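Local coordinates for rhamnosidase B (Bacillus sp., PDB 2OKX), which catalyses the hydrolysis of terminal, non-reducing alpha-L-rhamnose residues from alpha-L-rhamnosides, as a member of glycoside hydrolase family 78, at residues A[585-588]-A[592-595]; A[746-751]-A[773-778]; A[763-768]-A[801-806]; A[806-811]-A[821-826]; A[826-831]-A[866-871]. All blocks are in the same frame, centred on the assembly; numbering follows the deposited sequence. Where two conformers were deposited one is given.

Contact 1. Residues A[585-588]-A[592-595]; sequences LVNY and GETE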
# COMPACT_ATOMS: atom_id res chain seq x y z
N LEU A 585 15.39 3.92 -8.21
CA LEU A 585 16.07 4.78 -9.17
C LEU A 585 15.57 6.22 -9.11
O LEU A 585 16.37 7.16 -9.16
CB LEU A 585 15.90 4.24 -10.59
CG LEU A 585 16.59 2.91 -10.89
CD1 LEU A 585 16.21 2.44 -12.28
CD2 LEU A 585 18.10 3.07 -10.77
N VAL A 586 14.26 6.41 -9.03
CA VAL A 586 13.72 7.76 -8.95
C VAL A 586 14.24 8.40 -7.67
O VAL A 586 14.68 9.56 -7.67
CB VAL A 586 12.19 7.75 -8.93
CG1 VAL A 586 11.66 9.17 -8.78
CG2 VAL A 586 11.66 7.13 -10.21
N ASN A 587 14.22 7.63 -6.59
CA ASN A 587 14.71 8.10 -5.30
C ASN A 587 16.16 8.59 -5.39
O ASN A 587 16.51 9.62 -4.81
CB ASN A 587 14.61 6.96 -4.28
CG ASN A 587 15.64 7.07 -3.18
OD1 ASN A 587 15.63 8.01 -2.38
ND2 ASN A 587 16.57 6.11 -3.14
N TYR A 588 17.00 7.85 -6.11
CA TYR A 588 18.41 8.24 -6.24
C TYR A 588 18.54 9.65 -6.83
O TYR A 588 19.40 10.43 -6.42
CB TYR A 588 19.17 7.26 -7.16
CG TYR A 588 19.31 5.85 -6.61
CD1 TYR A 588 19.37 4.76 -7.47
CD2 TYR A 588 19.40 5.61 -5.24
CE1 TYR A 588 19.49 3.46 -6.98
CE2 TYR A 588 19.54 4.31 -4.74
CZ TYR A 588 19.58 3.24 -5.62
OH TYR A 588 19.66 1.95 -5.14
N GLY A 592 18.06 10.80 -2.93
CA GLY A 592 19.40 10.30 -2.66
C GLY A 592 19.56 9.36 -1.48
O GLY A 592 20.68 9.11 -1.03
N GLU A 593 18.46 8.81 -0.97
CA GLU A 593 18.55 7.91 0.16
C GLU A 593 19.00 6.51 -0.27
O GLU A 593 18.67 6.06 -1.37
CB GLU A 593 17.21 7.84 0.91
CG GLU A 593 16.79 9.18 1.53
CD GLU A 593 17.87 9.80 2.40
OE1 GLU A 593 18.33 9.15 3.35
OE2 GLU A 593 18.27 10.95 2.13
N THR A 594 19.76 5.84 0.59
CA THR A 594 20.25 4.51 0.27
C THR A 594 19.88 3.44 1.29
O THR A 594 19.66 2.28 0.92
CB THR A 594 21.79 4.51 0.11
OG1 THR A 594 22.38 5.03 1.30
CG2 THR A 594 22.20 5.36 -1.08
N GLU A 595 19.80 3.80 2.56
CA GLU A 595 19.49 2.82 3.59
C GLU A 595 18.15 2.13 3.38
O GLU A 595 18.03 0.93 3.60
CB GLU A 595 19.56 3.44 4.99
CG GLU A 595 20.98 3.83 5.40
CD GLU A 595 21.10 4.12 6.89
OE1 GLU A 595 22.19 4.56 7.32
OE2 GLU A 595 20.12 3.90 7.63
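The short turn joining two successive helices of the (alpha/alpha)6 barrel, 577-590 and 595-603, is held by Asn587 reaching from the last turns of the first helix to Gly592 and Glu593 in the connection. Three hydrogen bonds fasten it. Through its backbone, Asn587 O accepts from Gly592 N at 2.7 Å, an almost straight bond that reaches five residues along the chain, past the last helical turn. Its side-chain amide works like the edge of a second peptide: ND2 donates to Glu593 O at 2.7 Å, again nearly straight (172°), while OD1 receives Glu593 N at a longer 3.3 Å and with a more bent approach. Glu593 O lies in the plane of the amide, and both polar backbone atoms of one residue are gripped by the two ends of one side chain. This is possible because CG lies anti to the backbone N (chi1 152°), which swings the amide toward the connection; ND2 has a further, weak bond to Ala584 O. Gly592 takes a positive phi of 89°, a conformation in which a beta carbon would run into the carbonyl oxygen of the preceding residue. Tyr588, next in the helix, stacks its ring on His643 of helix 627-644 and turns an edge to the connection. Asn587 OD1 also lies 3.7 Å from Glu593 CB, and at the Tyr588 edge, close to the ring plane, CE2 stands 3.9 Å from Glu593 O.

Contact 2. Residues A[746-751]-A[773-778]; sequences RAYIDC and CGVAQG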
# COMPACT_ATOMS: atom_id res chain seq x y z
N ARG A 746 7.11 -10.23 -37.86
CA ARG A 746 8.39 -9.61 -37.53
C ARG A 746 8.32 -9.01 -36.12
O ARG A 746 8.49 -7.80 -35.93
CB ARG A 746 8.75 -8.52 -38.55
CG ARG A 746 8.78 -9.01 -39.99
CD ARG A 746 9.94 -8.40 -40.76
NE ARG A 746 9.88 -6.94 -40.79
CZ ARG A 746 10.83 -6.18 -41.33
NH1 ARG A 746 10.70 -4.86 -41.31
NH2 ARG A 746 11.90 -6.73 -41.88
N ALA A 747 8.07 -9.88 -35.15
CA ALA A 747 7.96 -9.49 -33.75
C ALA A 747 7.81 -10.75 -32.91
O ALA A 747 7.43 -11.80 -33.43
CB ALA A 747 6.76 -8.58 -33.55
N TYR A 748 8.10 -10.65 -31.62
CA TYR A 748 7.98 -11.80 -30.73
C TYR A 748 6.53 -11.98 -30.29
O TYR A 748 5.82 -11.00 -30.05
CB TYR A 748 8.86 -11.64 -29.49
CG TYR A 748 10.33 -11.46 -29.80
CD1 TYR A 748 10.84 -10.23 -30.19
CD2 TYR A 748 11.20 -12.54 -29.70
CE1 TYR A 748 12.19 -10.07 -30.46
CE2 TYR A 748 12.56 -12.39 -29.97
CZ TYR A 748 13.05 -11.15 -30.36
OH TYR A 748 14.39 -11.00 -30.62
N ILE A 749 6.09 -13.23 -30.20
CA ILE A 749 4.73 -13.54 -29.78
C ILE A 749 4.65 -13.41 -28.26
O ILE A 749 5.64 -13.63 -27.56
CB ILE A 749 4.33 -14.97 -30.18
CG1 ILE A 749 5.22 -15.99 -29.47
CG2 ILE A 749 4.45 -15.14 -31.69
CD1 ILE A 749 4.84 -17.44 -29.73
N ASP A 750 3.48 -13.05 -27.75
CA ASP A 750 3.31 -12.90 -26.32
C ASP A 750 3.59 -14.17 -25.53
O ASP A 750 4.17 -14.11 -24.45
CB ASP A 750 1.89 -12.40 -25.99
CG ASP A 750 1.82 -10.89 -25.91
OD1 ASP A 750 2.85 -10.22 -26.15
OD2 ASP A 750 0.72 -10.37 -25.62
N CYS A 751 3.18 -15.32 -26.07
CA CYS A 751 3.40 -16.57 -25.35
C CYS A 751 3.06 -17.82 -26.15
O CYS A 751 2.65 -17.77 -27.31
CB CYS A 751 2.55 -16.59 -24.08
SG CYS A 751 0.78 -16.82 -24.42
N CYS A 773 16.46 -6.27 -23.05
CA CYS A 773 17.21 -7.42 -22.58
C CYS A 773 18.35 -7.83 -23.52
O CYS A 773 19.14 -8.71 -23.20
CB CYS A 773 16.26 -8.60 -22.35
SG CYS A 773 15.11 -8.31 -20.97
N GLY A 774 18.43 -7.17 -24.67
CA GLY A 774 19.48 -7.48 -25.62
C GLY A 774 19.31 -8.81 -26.33
O GLY A 774 20.28 -9.39 -26.81
N VAL A 775 18.07 -9.28 -26.39
CA VAL A 775 17.77 -10.55 -27.05
C VAL A 775 17.57 -10.28 -28.54
O VAL A 775 17.90 -11.11 -29.38
CB VAL A 775 16.49 -11.19 -26.47
CG1 VAL A 775 16.06 -12.37 -27.33
CG2 VAL A 775 16.76 -11.66 -25.04
N ALA A 776 17.03 -9.11 -28.84
CA ALA A 776 16.79 -8.71 -30.22
C ALA A 776 18.03 -8.00 -30.76
O ALA A 776 18.31 -6.86 -30.39
CB ALA A 776 15.58 -7.79 -30.31
N GLN A 777 18.78 -8.69 -31.61
CA GLN A 777 20.00 -8.13 -32.19
C GLN A 777 19.88 -8.02 -33.70
O GLN A 777 18.97 -8.58 -34.31
CB GLN A 777 21.20 -9.00 -31.83
CG GLN A 777 21.48 -9.11 -30.33
CD GLN A 777 21.91 -7.79 -29.72
OE1 GLN A 777 21.19 -6.80 -29.77
NE2 GLN A 777 23.10 -7.78 -29.13
N GLY A 778 20.81 -7.29 -34.31
CA GLY A 778 20.81 -7.13 -35.75
C GLY A 778 19.48 -6.69 -36.33
O GLY A 778 18.81 -5.80 -35.80
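The ring of Tyr748 meets Ala776 at its edge, with the CB methyl close to the ring plane, whereas CG1 of Val775 comes in obliquely. Outside the two segments, Trp741 pairs with the ring in a T-shaped (edge-to-face) arrangement. With CG turned away from its own carbonyl carbon (chi1 -59°), the tyrosine reaches from strand 747-752 toward the connection between helices 764-772 and 778-789, and its phenolic end does most of the touching. Tyr748 OH lies 3.3 Å from Ala776 CA and 3.4 Å from Ala776 CB, and CE1 is 4.1 Å from the same methyl. Val775 adds a looser apolar contact, its CG1 standing 4.4 Å from Tyr748 CE2. The connection comes off helix 764-772 through a Schellman motif at Gly774, whose positive phi suits glycine, and this turn delivers Val775 and Ala776 to the ring. No hydrogen bond joins the two segments directly. Instead Asn737 serves both, accepting from Tyr748 OH through OD1 and donating to Val775 O through ND2. The chemistry is therefore divided: the direct contact is van der Waals, phenol oxygen and ring carbons against Ala776 and Val775, while one asparagine amide bonds both Tyr748 OH and Val775 O.

Contact 3. Residues A[763-768]-A[801-806]; sequences SMQTQV and PFMSFF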
# COMPACT_ATOMS: atom_id res chain seq x y z
N SER A 763 2.11 -7.51 -28.56
CA SER A 763 2.09 -6.31 -27.73
C SER A 763 3.38 -5.51 -27.79
O SER A 763 4.45 -6.05 -28.09
CB SER A 763 1.83 -6.71 -26.27
OG SER A 763 2.89 -7.51 -25.79
N MET A 764 3.28 -4.22 -27.52
CA MET A 764 4.45 -3.35 -27.51
C MET A 764 5.35 -3.79 -26.37
O MET A 764 6.58 -3.76 -26.49
CB MET A 764 4.03 -1.90 -27.29
CG MET A 764 3.55 -1.19 -28.54
SD MET A 764 4.88 -1.15 -29.76
CE MET A 764 6.09 -0.15 -28.91
N GLN A 765 4.72 -4.21 -25.27
CA GLN A 765 5.44 -4.65 -24.08
C GLN A 765 6.51 -5.71 -24.36
O GLN A 765 7.67 -5.54 -24.00
CB GLN A 765 4.45 -5.19 -23.04
CG GLN A 765 3.56 -4.14 -22.36
CD GLN A 765 2.29 -3.82 -23.13
OE1 GLN A 765 1.36 -3.21 -22.59
NE2 GLN A 765 2.24 -4.21 -24.40
N THR A 766 6.11 -6.80 -24.99
CA THR A 766 7.04 -7.87 -25.29
C THR A 766 8.20 -7.41 -26.16
O THR A 766 9.34 -7.82 -25.95
CB THR A 766 6.33 -9.05 -25.97
OG1 THR A 766 5.32 -9.57 -25.09
CG2 THR A 766 7.32 -10.16 -26.31
N GLN A 767 7.90 -6.55 -27.13
CA GLN A 767 8.93 -6.04 -28.03
C GLN A 767 9.91 -5.15 -27.26
O GLN A 767 11.13 -5.26 -27.43
CB GLN A 767 8.30 -5.23 -29.17
CG GLN A 767 7.10 -5.90 -29.84
CD GLN A 767 7.31 -7.37 -30.12
OE1 GLN A 767 8.34 -7.77 -30.66
NE2 GLN A 767 6.32 -8.19 -29.76
N VAL A 768 9.38 -4.26 -26.42
CA VAL A 768 10.21 -3.37 -25.63
C VAL A 768 11.16 -4.18 -24.74
O VAL A 768 12.34 -3.88 -24.65
CB VAL A 768 9.36 -2.43 -24.74
CG1 VAL A 768 10.25 -1.67 -23.77
CG2 VAL A 768 8.59 -1.45 -25.61
N PRO A 801 2.11 3.58 -16.35
CA PRO A 801 3.35 4.36 -16.40
C PRO A 801 4.51 3.48 -15.95
O PRO A 801 5.68 3.79 -16.19
CB PRO A 801 3.08 5.51 -15.43
CG PRO A 801 1.57 5.67 -15.51
CD PRO A 801 1.11 4.23 -15.48
N PHE A 802 4.17 2.38 -15.27
CA PHE A 802 5.16 1.42 -14.80
C PHE A 802 5.88 0.88 -16.02
O PHE A 802 7.11 0.86 -16.08
CB PHE A 802 4.47 0.28 -14.05
CG PHE A 802 5.37 -0.89 -13.73
CD1 PHE A 802 5.03 -2.18 -14.12
CD2 PHE A 802 6.55 -0.70 -13.01
CE1 PHE A 802 5.85 -3.27 -13.80
CE2 PHE A 802 7.38 -1.78 -12.69
CZ PHE A 802 7.02 -3.06 -13.08
N MET A 803 5.10 0.42 -16.99
CA MET A 803 5.63 -0.12 -18.23
C MET A 803 6.29 1.01 -19.02
O MET A 803 7.28 0.79 -19.72
CB MET A 803 4.50 -0.76 -19.04
CG MET A 803 4.95 -1.48 -20.31
SD MET A 803 6.12 -2.84 -20.02
CE MET A 803 7.39 -2.42 -21.25
N SER A 804 5.75 2.22 -18.90
CA SER A 804 6.32 3.38 -19.59
C SER A 804 7.78 3.56 -19.20
O SER A 804 8.61 3.97 -20.02
CB SER A 804 5.55 4.66 -19.25
OG SER A 804 4.29 4.71 -19.90
N PHE A 805 8.11 3.24 -17.95
CA PHE A 805 9.48 3.38 -17.46
C PHE A 805 10.43 2.55 -18.31
O PHE A 805 11.48 3.04 -18.74
CB PHE A 805 9.57 2.93 -15.99
CG PHE A 805 10.84 3.34 -15.30
CD1 PHE A 805 12.07 2.82 -15.70
CD2 PHE A 805 10.81 4.24 -14.24
CE1 PHE A 805 13.25 3.19 -15.05
CE2 PHE A 805 11.98 4.62 -13.58
CZ PHE A 805 13.21 4.09 -13.99
N PHE A 806 10.07 1.29 -18.53
CA PHE A 806 10.90 0.40 -19.33
C PHE A 806 10.95 0.91 -20.77
O PHE A 806 11.98 0.83 -21.43
CB PHE A 806 10.33 -1.02 -19.28
CG PHE A 806 10.37 -1.63 -17.90
CD1 PHE A 806 11.59 -1.88 -17.28
CD2 PHE A 806 9.20 -1.94 -17.22
CE1 PHE A 806 11.63 -2.43 -15.99
CE2 PHE A 806 9.23 -2.49 -15.94
CZ PHE A 806 10.45 -2.73 -15.32
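Apolar contacts carry this helix pair, with Met803 of helix 801-806 laid against Gln765 and Val768 of helix 764-768. The Gln765 and Met803 side chains cross obliquely through their aliphatic parts: Gln765 CG is 3.6 Å from Met803 CG and 3.7 Å from Met803 SD. Farther along, the methionine and Val768 reach toward each other tip to tip, Met803 CE lying 3.9 Å from Val768 CG1. Met803 holds CG anti to the backbone N (chi1 -175°), and the chain then bends at chi2 and chi3, bringing CE from the glutamine to the valine. One methyl also touches backbone, as Val768 CG1 packs 3.8 Å from Phe806 O. No hydrogen bond crosses between the two segments. Ser763, the N-cap of helix 764-772, accepts Thr766 N through OG in a weak capping bond, and Gln767 NE2, also bonded to Tyr748 O, folds back onto Ser763 O at 3.3 Å. Between the short segments the axes run 10.6 Å apart at 32°, nearer parallel than antiparallel. Val768 also touches Leu788 of helix 778-789, and Thr766 and Gln767 touch Tyr748 and Ala747 of strand 747-752; from helix 801-813, Phe802 and Phe805 touch helix 577-590, and Phe806 meets Phe632 of helix 627-644.

Contact 4. Residues A[806-811]-A[821-826]; sequences FYYEAL and LDDIRR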
# COMPACT_ATOMS: atom_id res chain seq x y z
N PHE A 806 10.07 1.29 -18.53
CA PHE A 806 10.90 0.40 -19.33
C PHE A 806 10.95 0.91 -20.77
O PHE A 806 11.98 0.83 -21.43
CB PHE A 806 10.33 -1.02 -19.28
CG PHE A 806 10.37 -1.63 -17.90
CD1 PHE A 806 11.59 -1.88 -17.28
CD2 PHE A 806 9.20 -1.94 -17.22
CE1 PHE A 806 11.63 -2.43 -15.99
CE2 PHE A 806 9.23 -2.49 -15.94
CZ PHE A 806 10.45 -2.73 -15.32
N TYR A 807 9.84 1.46 -21.24
CA TYR A 807 9.77 2.00 -22.60
C TYR A 807 10.75 3.17 -22.75
O TYR A 807 11.43 3.29 -23.78
CB TYR A 807 8.33 2.46 -22.89
CG TYR A 807 8.13 3.12 -24.24
CD1 TYR A 807 8.61 2.53 -25.42
CD2 TYR A 807 7.45 4.33 -24.33
CE1 TYR A 807 8.40 3.14 -26.65
CE2 TYR A 807 7.23 4.94 -25.56
CZ TYR A 807 7.71 4.34 -26.72
OH TYR A 807 7.48 4.95 -27.92
N TYR A 808 10.83 4.01 -21.73
CA TYR A 808 11.74 5.15 -21.77
C TYR A 808 13.20 4.69 -21.74
O TYR A 808 14.06 5.29 -22.38
CB TYR A 808 11.46 6.12 -20.61
CG TYR A 808 10.07 6.73 -20.64
CD1 TYR A 808 9.32 6.77 -21.82
CD2 TYR A 808 9.50 7.29 -19.49
CE1 TYR A 808 8.03 7.34 -21.85
CE2 TYR A 808 8.23 7.86 -19.51
CZ TYR A 808 7.50 7.88 -20.69
OH TYR A 808 6.24 8.45 -20.71
N GLU A 809 13.48 3.62 -21.00
CA GLU A 809 14.84 3.10 -20.95
C GLU A 809 15.22 2.65 -22.36
O GLU A 809 16.36 2.80 -22.79
CB GLU A 809 14.95 1.93 -19.97
CG GLU A 809 14.97 2.34 -18.50
CD GLU A 809 15.22 1.16 -17.56
OE1 GLU A 809 14.32 0.30 -17.42
OE2 GLU A 809 16.31 1.10 -16.96
N ALA A 810 14.23 2.11 -23.09
CA ALA A 810 14.45 1.66 -24.45
C ALA A 810 14.68 2.87 -25.37
O ALA A 810 15.55 2.83 -26.24
CB ALA A 810 13.24 0.85 -24.94
N LEU A 811 13.89 3.93 -25.19
CA LEU A 811 14.05 5.12 -26.02
C LEU A 811 15.41 5.77 -25.78
O LEU A 811 16.01 6.33 -26.69
CB LEU A 811 12.93 6.14 -25.75
CG LEU A 811 11.51 5.73 -26.16
CD1 LEU A 811 10.52 6.81 -25.77
CD2 LEU A 811 11.46 5.50 -27.67
N LEU A 821 10.25 12.66 -24.40
CA LEU A 821 9.64 13.87 -23.86
C LEU A 821 8.19 14.03 -24.31
O LEU A 821 7.32 14.39 -23.51
CB LEU A 821 10.43 15.11 -24.26
CG LEU A 821 11.79 15.32 -23.60
CD1 LEU A 821 12.29 16.72 -23.91
CD2 LEU A 821 11.66 15.13 -22.09
N ASP A 822 7.93 13.79 -25.58
CA ASP A 822 6.57 13.93 -26.08
C ASP A 822 5.63 12.91 -25.44
O ASP A 822 4.46 13.20 -25.20
CB ASP A 822 6.52 13.81 -27.60
CG ASP A 822 7.06 15.04 -28.29
OD1 ASP A 822 7.00 16.14 -27.70
OD2 ASP A 822 7.53 14.92 -29.44
N ASP A 823 6.15 11.72 -25.16
CA ASP A 823 5.33 10.69 -24.53
C ASP A 823 5.00 11.13 -23.10
O ASP A 823 3.86 11.02 -22.65
CB ASP A 823 6.06 9.35 -24.49
CG ASP A 823 5.14 8.19 -24.16
OD1 ASP A 823 4.52 7.63 -25.09
OD2 ASP A 823 5.02 7.84 -22.96
N ILE A 824 6.01 11.63 -22.39
CA ILE A 824 5.81 12.10 -21.03
C ILE A 824 4.78 13.22 -21.03
O ILE A 824 3.84 13.22 -20.23
CB ILE A 824 7.15 12.60 -20.41
CG1 ILE A 824 8.06 11.40 -20.14
CG2 ILE A 824 6.89 13.37 -19.12
CD1 ILE A 824 9.46 11.78 -19.70
N ARG A 825 4.94 14.18 -21.94
CA ARG A 825 4.01 15.30 -22.03
C ARG A 825 2.57 14.82 -22.20
O ARG A 825 1.67 15.29 -21.52
CB ARG A 825 4.38 16.20 -23.21
CG ARG A 825 5.62 17.05 -22.96
CD ARG A 825 6.25 17.52 -24.26
NE ARG A 825 7.34 18.45 -24.00
CZ ARG A 825 8.39 18.62 -24.80
NH1 ARG A 825 8.50 17.91 -25.92
NH2 ARG A 825 9.32 19.51 -24.49
N ARG A 826 2.37 13.87 -23.11
CA ARG A 826 1.03 13.35 -23.38
C ARG A 826 0.46 12.54 -22.22
O ARG A 826 -0.63 12.82 -21.72
CB ARG A 826 1.04 12.49 -24.65
CG ARG A 826 -0.25 11.71 -24.87
CD ARG A 826 -0.31 11.02 -26.24
NE ARG A 826 0.90 10.28 -26.56
CZ ARG A 826 1.94 10.79 -27.21
NH1 ARG A 826 1.91 12.05 -27.62
NH2 ARG A 826 3.01 10.04 -27.46
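Helices 806-811 and 821-826 run antiparallel, their segment axes 11.3 Å apart with 156° between directions, and come nearest at Tyr808 and Asp823. Across this gap Tyr808 OH donates to Asp823 OD2 at 2.6 Å, using the anti lone pair of that oxygen. The carboxylate stands steeply to the ring, 76° from its plane, and OD2 lies at the ring edge, 3.2 Å from Tyr808 CE1. Ile824 packs obliquely against the phenol, its CG1 3.6 Å from Tyr808 CE2. Asp823 reaches the tyrosine with CG anti to the backbone N (chi1 -166°), which sends the carboxylate toward the partner helix; there OD1 also faces the edge of Tyr807, 3.8 Å from CE2. OD2 has a second donor, Asn827 ND2, one turn on, and OD1 is hydrogen-bonded to a bound glycerol, probably from the crystallisation liquor. Replacing Tyr808 by a leucine would probably cost Asp823 OD2 its donor from the facing helix and leave Ile824 CG1 without its aromatic neighbour. Such antiparallel packing of consecutive helices, a helical hairpin, is characteristic of the six-hairpin, (alpha/alpha)6 barrel fold of family 78 enzymes.

Contact 5. Residues A[826-831]-A[866-871]; sequences RNYGQM and AAPGYF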
# COMPACT_ATOMS: atom_id res chain seq x y z
N ARG A 826 2.37 13.87 -23.11
CA ARG A 826 1.03 13.35 -23.38
C ARG A 826 0.46 12.54 -22.22
O ARG A 826 -0.63 12.82 -21.72
CB ARG A 826 1.04 12.49 -24.65
CG ARG A 826 -0.25 11.71 -24.87
CD ARG A 826 -0.31 11.02 -26.24
NE ARG A 826 0.90 10.28 -26.56
CZ ARG A 826 1.94 10.79 -27.21
NH1 ARG A 826 1.91 12.05 -27.62
NH2 ARG A 826 3.01 10.04 -27.46
N ASN A 827 1.22 11.53 -21.79
CA ASN A 827 0.76 10.64 -20.74
C ASN A 827 0.69 11.18 -19.33
O ASN A 827 -0.23 10.85 -18.59
CB ASN A 827 1.57 9.35 -20.79
CG ASN A 827 1.21 8.50 -21.99
OD1 ASN A 827 0.03 8.29 -22.27
ND2 ASN A 827 2.21 8.02 -22.71
N TYR A 828 1.67 11.99 -18.94
CA TYR A 828 1.62 12.56 -17.61
C TYR A 828 0.80 13.84 -17.67
O TYR A 828 0.18 14.24 -16.69
CB TYR A 828 3.04 12.81 -17.10
CG TYR A 828 3.74 11.52 -16.74
CD1 TYR A 828 3.73 11.03 -15.43
CD2 TYR A 828 4.37 10.75 -17.72
CE1 TYR A 828 4.32 9.81 -15.10
CE2 TYR A 828 4.97 9.53 -17.41
CZ TYR A 828 4.94 9.07 -16.10
OH TYR A 828 5.53 7.87 -15.78
N GLY A 829 0.76 14.46 -18.85
CA GLY A 829 -0.03 15.67 -19.02
C GLY A 829 -1.51 15.36 -18.79
O GLY A 829 -2.25 16.19 -18.25
N GLN A 830 -1.95 14.17 -19.19
CA GLN A 830 -3.34 13.79 -19.00
C GLN A 830 -3.66 13.65 -17.51
O GLN A 830 -4.79 13.89 -17.08
CB GLN A 830 -3.64 12.47 -19.73
CG GLN A 830 -3.14 11.22 -19.03
CD GLN A 830 -3.52 9.94 -19.75
OE1 GLN A 830 -4.67 9.76 -20.15
NE2 GLN A 830 -2.55 9.05 -19.93
N MET A 831 -2.66 13.26 -16.72
CA MET A 831 -2.85 13.13 -15.27
C MET A 831 -3.07 14.52 -14.70
O MET A 831 -3.99 14.74 -13.90
CB MET A 831 -1.62 12.51 -14.62
CG MET A 831 -1.36 11.07 -15.02
SD MET A 831 0.10 10.44 -14.19
CE MET A 831 0.58 9.11 -15.31
N ALA A 866 6.56 6.92 -11.32
CA ALA A 866 7.27 8.21 -11.26
C ALA A 866 8.47 8.38 -12.20
O ALA A 866 9.38 9.16 -11.91
CB ALA A 866 7.71 8.48 -9.81
N ALA A 867 8.44 7.68 -13.33
CA ALA A 867 9.53 7.74 -14.31
C ALA A 867 10.17 9.11 -14.58
O ALA A 867 11.40 9.23 -14.60
CB ALA A 867 9.05 7.14 -15.64
N PRO A 868 9.36 10.17 -14.80
CA PRO A 868 9.96 11.49 -15.06
C PRO A 868 10.99 11.93 -14.02
O PRO A 868 11.94 12.63 -14.35
CB PRO A 868 8.74 12.41 -15.12
CG PRO A 868 7.66 11.50 -15.64
CD PRO A 868 7.89 10.25 -14.83
N GLY A 869 10.78 11.52 -12.77
CA GLY A 869 11.70 11.89 -11.70
C GLY A 869 13.10 11.35 -11.93
O GLY A 869 14.08 11.85 -11.37
N TYR A 870 13.21 10.32 -12.77
CA TYR A 870 14.50 9.71 -13.08
C TYR A 870 15.00 10.15 -14.46
O TYR A 870 16.13 10.60 -14.58
CB TYR A 870 14.38 8.19 -13.06
CG TYR A 870 15.59 7.46 -13.61
CD1 TYR A 870 16.78 7.35 -12.88
CD2 TYR A 870 15.54 6.85 -14.87
CE1 TYR A 870 17.89 6.66 -13.39
CE2 TYR A 870 16.64 6.16 -15.38
CZ TYR A 870 17.81 6.07 -14.64
OH TYR A 870 18.88 5.37 -15.15
N PHE A 871 14.15 10.04 -15.48
CA PHE A 871 14.58 10.38 -16.83
C PHE A 871 14.89 11.83 -17.15
O PHE A 871 15.76 12.10 -17.98
CB PHE A 871 13.58 9.83 -17.86
CG PHE A 871 13.53 8.33 -17.90
CD1 PHE A 871 12.59 7.63 -17.15
CD2 PHE A 871 14.48 7.61 -18.62
CE1 PHE A 871 12.60 6.24 -17.11
CE2 PHE A 871 14.51 6.22 -18.58
CZ PHE A 871 13.57 5.53 -17.82
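One face of the Tyr828 ring receives the CG-CD edge of Pro868, a CH-pi contact between helices 817-833 and 868-876 of the (alpha/alpha)6 barrel. The two side chains come from opposite directions. Pro868 CG sits 3.6 Å from the ring centroid and only 9° off the normal, almost exactly above the middle of the ring. CD is displaced toward the phenolic end, 3.4 Å from Tyr828 CZ, so the pyrrolidine edge spans from the ring centre toward the hydroxyl. Beyond it the methyl of Ala867 comes 3.6 Å from Tyr828 OH. The hydroxyl itself is hydrogen-bonded to Ser865 O, just ahead of Ala866, which fixes the far end of the ring beside the start of the other helix. Tyr828 holds CG anti to its carbonyl carbon (chi1 -73°), and this extends the ring away from helix 817-833 toward the proline. A valine in place of Tyr828 would probably leave Ser865 O without this donor and open a gap against the Pro868 ring. The proline stands in the first turn of helix 868-876, where the absence of an N-H costs no helical hydrogen bond. Gly869 follows it, at a site where a beta carbon would be crowded by Ala866 O. The residue before the proline provides an acceptor for this turn: Ala867 O receives two amides, Tyr870 N at 2.8 Å and Phe871 N at 3.0 Å.

All five contacts lie in the helical barrel domain. Contacts 4 and 5, whose centres are 8 Å apart, share helix 817-833 and meet where Tyr808 OH lies 3.7 Å from Tyr828 CE2. Contact 3, centred 10 Å from contact 4, uses the same helix 801-813. Contacts 2 and 3 alternate along the chain and join through Asp750 OD1, 2.7 Å from Ser763 OG and 2.8 Å from Thr766 OG1. Contact 1 touches contact 5 through Val586 CG2, 3.5 Å from Ala866 O, and contact 3 through Leu585 and Phe805. Glycerol, probably from the crystallisation liquor, is bound about 3 Å from the Asp823 side chain in contact 4, and a glycerol also lies about 6 Å from that of Gln765 in contact 3.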